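Local coordinates for WZI (Escherichia coli, PDB 2YNK), which is an outer-membrane beta-barrel lectin that binds carbohydrate and underpins the assembly of the group 1 capsule, at residues R11-W16 against L55-Q60. Sequence-based numbering, arbitrary orientation.
Sequences RNDLAW and LARINQ
Asp13 and Arg57 meet in a buried salt bridge between two helices, a compact example of how a charged pair can be accommodated between packed helices. The main bond runs from Arg57 NE to Asp13 OD2, 2.9 Å long and nearly straight at 172°. OD2 lies in the plane of the guanidinium, at its edge, and receives the N-H on its syn side, although the donor stands 28° out of the carboxylate plane. The two flat groups are 36° apart, and the second arm, Arg57 NH2 to Asp13 OD1, is weak at 3.5 Å. Bends at chi2 and chi3 turn NE back to OD2, which also lies alongside CB, CG and CD of Arg57. Beside the charged pair sits a small apolar patch. The methyl CD1 of Ile58 points towards Asp13 CB (3.8 Å) and is flanked by Leu14 CD2 (3.6 Å). These side chains link helix 8-19 to helix 49-65, two of the N-terminal helices that precede the first strand of the 18-stranded antiparallel barrel of this outer-membrane protein. The segments run roughly antiparallel, their axes 9.7 Å apart at closest approach. Farther out, Arg383 of a barrel strand forms a second salt bridge with Asp13 OD2, so this one oxygen has two arginine partners, which would probably favour the ionised carboxylate. Ile377, on strand 368-377, touches both Asp13 and Arg57, while Ile37 and Leu41 of helix 34-42 pack on Ile58 and Leu25 and Leu27 on Leu14.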
loop_
_atom_site.group_PDB
_atom_site.type_symbol
_atom_site.label_atom_id
_atom_site.label_comp_id
_atom_site.label_asym_id
_atom_site.label_seq_id
_atom_site.Cartn_x
_atom_site.Cartn_y
_atom_site.Cartn_z
ATOM N N ARG A 11 -6.867 7.485 -1.234
ATOM C CA ARG A 11 -5.950 7.642 -0.115
ATOM C C ARG A 11 -5.482 9.074 0.023
ATOM O O ARG A 11 -5.424 9.585 1.126
ATOM C CB ARG A 11 -4.719 6.721 -0.254
ATOM C CG ARG A 11 -3.649 7.051 0.775
ATOM C CD ARG A 11 -2.608 5.979 1.012
ATOM N NE ARG A 11 -1.746 6.434 2.100
ATOM C CZ ARG A 11 -0.463 6.130 2.266
ATOM N NH1 ARG A 11 0.169 5.324 1.424
ATOM N NH2 ARG A 11 0.198 6.646 3.299
ATOM N N ASN A 12 -5.115 9.707 -1.084
ATOM C CA ASN A 12 -4.597 11.071 -1.032
ATOM C C ASN A 12 -5.704 12.069 -0.601
ATOM O O ASN A 12 -5.455 12.996 0.170
ATOM C CB ASN A 12 -3.979 11.470 -2.378
ATOM C CG ASN A 12 -2.778 10.603 -2.760
ATOM O OD1 ASN A 12 -2.780 9.958 -3.809
ATOM N ND2 ASN A 12 -1.756 10.578 -1.910
ATOM N N ASP A 13 -6.923 11.845 -1.092
ATOM C CA ASP A 13 -8.083 12.625 -0.701
ATOM C C ASP A 13 -8.425 12.446 0.794
ATOM O O ASP A 13 -8.685 13.424 1.496
ATOM C CB ASP A 13 -9.285 12.284 -1.601
ATOM C CG ASP A 13 -9.257 13.036 -2.937
ATOM O OD1 ASP A 13 -8.192 13.569 -3.300
ATOM O OD2 ASP A 13 -10.297 13.109 -3.629
ATOM N N LEU A 14 -8.409 11.210 1.281
ATOM C CA LEU A 14 -8.630 10.956 2.705
ATOM C C LEU A 14 -7.514 11.569 3.543
ATOM O O LEU A 14 -7.778 12.168 4.585
ATOM C CB LEU A 14 -8.709 9.452 2.999
ATOM C CG LEU A 14 -9.950 8.685 2.535
ATOM C CD1 LEU A 14 -9.872 7.246 3.021
ATOM C CD2 LEU A 14 -11.221 9.353 3.037
ATOM N N ALA A 15 -6.272 11.414 3.089
ATOM C CA ALA A 15 -5.110 11.911 3.831
ATOM C C ALA A 15 -5.122 13.435 3.922
ATOM O O ALA A 15 -4.686 14.016 4.917
ATOM C CB ALA A 15 -3.816 11.428 3.183
ATOM N N TRP A 16 -5.613 14.071 2.867
ATOM C CA TRP A 16 -5.757 15.517 2.825
ATOM C C TRP A 16 -6.730 15.938 3.900
ATOM O O TRP A 16 -6.424 16.783 4.737
ATOM C CB TRP A 16 -6.236 15.929 1.432
ATOM C CG TRP A 16 -6.219 17.410 1.119
ATOM C CD1 TRP A 16 -5.213 18.133 0.493
ATOM C CD2 TRP A 16 -7.293 18.385 1.355
ATOM N NE1 TRP A 16 -5.572 19.452 0.357
ATOM C CE2 TRP A 16 -6.808 19.665 0.843
ATOM C CE3 TRP A 16 -8.557 18.325 1.921
ATOM C CZ2 TRP A 16 -7.571 20.823 0.915
ATOM C CZ3 TRP A 16 -9.322 19.497 1.981
ATOM C CH2 TRP A 16 -8.837 20.715 1.494
ATOM N N LEU A 55 -14.335 16.443 0.230
ATOM C CA LEU A 55 -15.364 15.615 0.882
ATOM C C LEU A 55 -16.312 14.914 -0.093
ATOM O O LEU A 55 -16.568 13.717 0.030
ATOM C CB LEU A 55 -16.218 16.459 1.849
ATOM C CG LEU A 55 -15.727 16.591 3.293
ATOM C CD1 LEU A 55 -16.786 17.277 4.143
ATOM C CD2 LEU A 55 -15.357 15.238 3.887
ATOM N N ALA A 56 -16.844 15.664 -1.049
ATOM C CA ALA A 56 -17.849 15.122 -1.963
ATOM C C ALA A 56 -17.247 14.018 -2.824
ATOM O O ALA A 56 -17.950 13.112 -3.280
ATOM C CB ALA A 56 -18.429 16.230 -2.837
ATOM N N ARG A 57 -15.933 14.105 -3.023
ATOM C CA ARG A 57 -15.182 13.158 -3.851
ATOM C C ARG A 57 -15.101 11.779 -3.209
ATOM O O ARG A 57 -15.138 10.775 -3.912
ATOM C CB ARG A 57 -13.777 13.712 -4.141
ATOM C CG ARG A 57 -13.429 13.790 -5.622
ATOM C CD ARG A 57 -12.725 15.091 -5.981
ATOM N NE ARG A 57 -11.482 15.280 -5.234
ATOM C CZ ARG A 57 -10.743 16.393 -5.258
ATOM N NH1 ARG A 57 -11.102 17.443 -5.997
ATOM N NH2 ARG A 57 -9.623 16.455 -4.540
ATOM N N ILE A 58 -15.023 11.716 -1.882
ATOM C CA ILE A 58 -14.890 10.421 -1.188
ATOM C C ILE A 58 -15.941 9.383 -1.596
ATOM O O ILE A 58 -15.592 8.294 -2.039
ATOM C CB ILE A 58 -14.905 10.567 0.343
ATOM C CG1 ILE A 58 -13.778 11.503 0.825
ATOM C CG2 ILE A 58 -14.798 9.202 1.015
ATOM C CD1 ILE A 58 -12.413 11.277 0.217
ATOM N N ASN A 59 -17.219 9.706 -1.452
ATOM C CA ASN A 59 -18.282 8.763 -1.841
ATOM C C ASN A 59 -18.367 8.548 -3.355
ATOM O O ASN A 59 -18.705 7.455 -3.818
ATOM C CB ASN A 59 -19.645 9.215 -1.286
ATOM C CG ASN A 59 -19.852 8.797 0.161
ATOM O OD1 ASN A 59 -19.302 7.786 0.616
ATOM N ND2 ASN A 59 -20.658 9.565 0.890
ATOM N N GLN A 60 -18.062 9.590 -4.122
ATOM C CA GLN A 60 -18.028 9.467 -5.564
ATOM C C GLN A 60 -17.011 8.391 -5.961
ATOM O O GLN A 60 -17.282 7.563 -6.843
ATOM C CB GLN A 60 -17.666 10.797 -6.219
ATOM C CG GLN A 60 -17.779 10.754 -7.738
ATOM C CD GLN A 60 -17.258 11.998 -8.436
ATOM O OE1 GLN A 60 -16.761 12.930 -7.803
ATOM N NE2 GLN A 60 -17.366 12.008 -9.764
#